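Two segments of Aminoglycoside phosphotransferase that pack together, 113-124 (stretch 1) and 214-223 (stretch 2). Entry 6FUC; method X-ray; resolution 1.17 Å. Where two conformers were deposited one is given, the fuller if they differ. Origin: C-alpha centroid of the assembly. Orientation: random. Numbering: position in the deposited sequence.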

# COMPACT_ATOMS: atom_id res chain seq x y z
N ALA A 113 5.98 13.91 -4.08
CA ALA A 113 5.44 12.86 -4.95
C ALA A 113 4.03 12.41 -4.47
O ALA A 113 3.16 12.14 -5.29
CB ALA A 113 6.37 11.66 -5.00
N VAL A 114 3.88 12.32 -3.17
CA VAL A 114 2.56 11.96 -2.57
C VAL A 114 1.57 13.09 -2.84
O VAL A 114 0.42 12.83 -3.19
CB VAL A 114 2.74 11.59 -1.13
CG1 VAL A 114 1.37 11.37 -0.47
CG2 VAL A 114 3.58 10.37 -1.00
N ARG A 115 2.00 14.33 -2.71
CA ARG A 115 1.13 15.46 -2.99
C ARG A 115 0.64 15.37 -4.43
O ARG A 115 -0.56 15.61 -4.73
CB ARG A 115 1.84 16.79 -2.72
CG ARG A 115 0.96 17.95 -3.08
CD ARG A 115 1.57 19.30 -2.88
NE ARG A 115 2.88 19.52 -3.46
CZ ARG A 115 3.20 19.60 -4.76
NH1 ARG A 115 2.31 19.44 -5.75
NH2 ARG A 115 4.46 19.85 -5.09
N ARG A 116 1.53 15.08 -5.37
CA ARG A 116 1.10 14.98 -6.77
C ARG A 116 0.04 13.90 -6.95
O ARG A 116 -0.97 14.12 -7.64
CB ARG A 116 2.29 14.74 -7.70
CG ARG A 116 3.21 15.93 -7.80
CD ARG A 116 4.38 15.58 -8.76
NE ARG A 116 3.89 15.45 -10.19
CZ ARG A 116 3.62 14.34 -10.90
NH1 ARG A 116 3.77 13.06 -10.46
NH2 ARG A 116 3.14 14.56 -12.11
N LEU A 117 0.23 12.74 -6.34
CA LEU A 117 -0.78 11.69 -6.41
C LEU A 117 -2.10 12.17 -5.83
O LEU A 117 -3.20 11.99 -6.42
CB LEU A 117 -0.28 10.45 -5.71
CG LEU A 117 -1.25 9.32 -5.51
CD1 LEU A 117 -1.72 8.72 -6.83
CD2 LEU A 117 -0.62 8.24 -4.66
N HIS A 118 -2.00 12.81 -4.65
CA HIS A 118 -3.14 13.34 -3.96
C HIS A 118 -3.75 14.64 -4.62
O HIS A 118 -4.65 15.28 -4.06
CB HIS A 118 -2.80 13.67 -2.53
CG HIS A 118 -2.56 12.48 -1.65
ND1 HIS A 118 -2.42 12.61 -0.29
CD2 HIS A 118 -2.49 11.15 -1.90
CE1 HIS A 118 -2.25 11.43 0.25
NE2 HIS A 118 -2.26 10.50 -0.72
N GLU A 119 -3.23 15.06 -5.70
CA GLU A 119 -3.82 16.13 -6.48
C GLU A 119 -4.54 15.62 -7.69
O GLU A 119 -5.22 16.43 -8.34
CB GLU A 119 -2.74 17.18 -6.84
CG GLU A 119 -2.46 18.02 -5.60
CD GLU A 119 -1.40 19.06 -5.81
OE1 GLU A 119 -0.76 19.10 -6.86
OE2 GLU A 119 -1.14 19.85 -4.91
N LEU A 120 -4.51 14.33 -8.00
CA LEU A 120 -5.39 13.83 -9.06
C LEU A 120 -6.84 14.14 -8.68
O LEU A 120 -7.20 14.03 -7.53
CB LEU A 120 -5.23 12.33 -9.24
CG LEU A 120 -3.86 11.87 -9.77
CD1 LEU A 120 -3.87 10.37 -9.89
CD2 LEU A 120 -3.52 12.54 -11.09
N PRO A 121 -7.70 14.55 -9.62
CA PRO A 121 -9.06 14.91 -9.24
C PRO A 121 -9.88 13.73 -8.77
O PRO A 121 -10.09 12.80 -9.52
CB PRO A 121 -9.64 15.53 -10.54
CG PRO A 121 -8.75 15.01 -11.61
CD PRO A 121 -7.42 14.80 -11.02
N PRO A 122 -10.30 13.72 -7.52
CA PRO A 122 -10.79 12.44 -7.00
C PRO A 122 -12.06 11.97 -7.63
O PRO A 122 -12.31 10.75 -7.74
CB PRO A 122 -10.92 12.68 -5.49
CG PRO A 122 -10.90 14.07 -5.32
CD PRO A 122 -10.16 14.71 -6.44
N GLU A 123 -12.91 12.91 -8.06
CA GLU A 123 -14.18 12.55 -8.70
C GLU A 123 -13.95 11.88 -10.07
O GLU A 123 -14.89 11.24 -10.56
CB GLU A 123 -15.09 13.76 -8.84
CG GLU A 123 -14.76 14.76 -9.91
CD GLU A 123 -13.51 15.63 -9.72
OE1 GLU A 123 -12.80 15.57 -8.68
OE2 GLU A 123 -13.31 16.46 -10.66
N LYS A 124 -12.76 12.00 -10.64
CA LYS A 124 -12.45 11.37 -11.90
C LYS A 124 -11.78 10.01 -11.70
O LYS A 124 -11.51 9.31 -12.68
CB LYS A 124 -11.60 12.29 -12.74
CG LYS A 124 -12.32 13.64 -12.98
CD LYS A 124 -11.57 14.42 -14.04
CE LYS A 124 -11.98 15.89 -14.13
NZ LYS A 124 -13.34 16.15 -13.72
N GLY A 214 -7.25 4.43 -4.62
CA GLY A 214 -8.59 4.96 -4.82
C GLY A 214 -8.87 6.10 -3.90
O GLY A 214 -8.08 6.41 -2.99
N ARG A 215 -10.05 6.71 -4.07
CA ARG A 215 -10.48 7.78 -3.20
C ARG A 215 -10.45 7.34 -1.74
O ARG A 215 -10.97 6.27 -1.39
CB ARG A 215 -11.94 8.15 -3.50
CG ARG A 215 -12.11 8.94 -4.77
CD ARG A 215 -13.46 9.62 -4.84
NE ARG A 215 -14.60 8.74 -5.00
CZ ARG A 215 -15.05 8.33 -6.19
NH1 ARG A 215 -14.38 8.67 -7.28
NH2 ARG A 215 -16.13 7.59 -6.29
N ALA A 216 -9.98 8.25 -0.87
CA ALA A 216 -10.05 8.10 0.55
C ALA A 216 -9.57 9.40 1.19
O ALA A 216 -9.06 10.31 0.53
CB ALA A 216 -9.23 6.92 1.06
N ASP A 217 -9.70 9.50 2.51
CA ASP A 217 -9.10 10.57 3.26
C ASP A 217 -7.56 10.50 3.10
O ASP A 217 -7.01 9.39 3.18
CB ASP A 217 -9.51 10.39 4.73
CG ASP A 217 -9.08 11.48 5.66
OD1 ASP A 217 -7.90 11.87 5.70
OD2 ASP A 217 -9.94 11.97 6.38
N PRO A 218 -6.88 11.64 2.91
CA PRO A 218 -5.40 11.53 2.78
C PRO A 218 -4.71 10.84 3.94
O PRO A 218 -3.62 10.30 3.76
CB PRO A 218 -4.98 12.98 2.66
CG PRO A 218 -6.10 13.80 3.20
CD PRO A 218 -7.35 13.02 2.82
N TYR A 219 -5.28 10.92 5.15
CA TYR A 219 -4.66 10.19 6.29
C TYR A 219 -4.67 8.69 6.17
O TYR A 219 -3.92 8.03 6.87
CB TYR A 219 -5.28 10.68 7.63
CG TYR A 219 -4.70 11.98 8.05
CD1 TYR A 219 -3.42 12.03 8.56
CD2 TYR A 219 -5.34 13.17 7.86
CE1 TYR A 219 -2.83 13.22 8.91
CE2 TYR A 219 -4.76 14.41 8.24
CZ TYR A 219 -3.47 14.42 8.70
OH TYR A 219 -2.85 15.59 9.04
N ALA A 220 -5.50 8.12 5.28
CA ALA A 220 -5.40 6.70 5.02
C ALA A 220 -4.00 6.35 4.54
O ALA A 220 -3.50 5.23 4.80
CB ALA A 220 -6.45 6.24 4.01
N ASP A 221 -3.39 7.24 3.79
CA ASP A 221 -2.01 7.14 3.34
C ASP A 221 -1.04 7.70 4.35
O ASP A 221 -0.05 7.01 4.71
CB ASP A 221 -1.83 7.89 1.99
CG ASP A 221 -2.16 7.14 0.73
OD1 ASP A 221 -2.58 5.98 0.80
OD2 ASP A 221 -2.02 7.79 -0.34
N LEU A 222 -1.24 8.91 4.85
CA LEU A 222 -0.23 9.53 5.68
C LEU A 222 -0.01 8.77 7.00
O LEU A 222 1.10 8.71 7.49
CB LEU A 222 -0.54 10.96 5.96
CG LEU A 222 -0.68 11.89 4.74
CD1 LEU A 222 -1.03 13.30 5.18
CD2 LEU A 222 0.59 11.76 3.86
N ALA A 223 -1.07 8.16 7.55
CA ALA A 223 -0.89 7.42 8.80
C ALA A 223 0.15 6.32 8.64
O ALA A 223 0.96 6.06 9.53
CB ALA A 223 -2.20 6.85 9.29

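Stretch 1 enters as the last turn or so of a helix that began earlier, and its first contact with stretch 2 is apolar. Val114 points toward the partner and sets CG1 4.4 Å from CD2 of Leu222. The CA-to-CB bond of Leu222 runs sideways, but the end of its side chain comes nearer, so two buried aliphatic groups meet loosely, and the two side chains have no polar atoms of their own to satisfy. Ala113, Arg115 and Arg116 lie out of reach; Arg115 instead turns along its own stretch, its NH1 forming a salt bridge with Glu119 OE1 at 3.3 Å.

A short, nearly linear hydrogen bond comes where the helix gives way to a type I turn running from Leu117 to Leu120. His118, whose N still bonds to Val114 O at 2.8 Å, points toward stretch 2 with chi1 in the m rotamer. Its NE2 donates to OD2 of Asp221 over 2.7 Å, with an N-H...acceptor angle of 176°. The carboxylate oxygen lies at the ring edge, near the ring plane, as a nearly linear imidazole hydrogen bond requires. Histidine suits this buried site because it combines a donor with a ring that also lies beside Pro218, His118 ND1 being 3.9 Å from Pro218 CB; this same nitrogen is hydrogen-bonded elsewhere in the structure. Asp221 reaches back from its helix, offering a carboxylate oxygen as acceptor.

Glu119 and Leu120, in the turn, and Pro121 after it make no contact, and the chain returns at Pro122. Pro122 contributes its backbone carbonyl and its ring: Arg215 NH1 donates to Pro122 O at 3.0 Å, with the oxygen near the guanidinium plane, while Pro122 CB packs 4.0 Å from Arg215 CG. The carbonyl could come from any residue; what the proline adds is the apolar ring beside Arg215. Arginine thus supplies both a donor and an aliphatic stem. Glu123 points away, though its CA lies 4.1 Å from Arg215 NH1. Altogether about 300 Å² is buried, both sides summed.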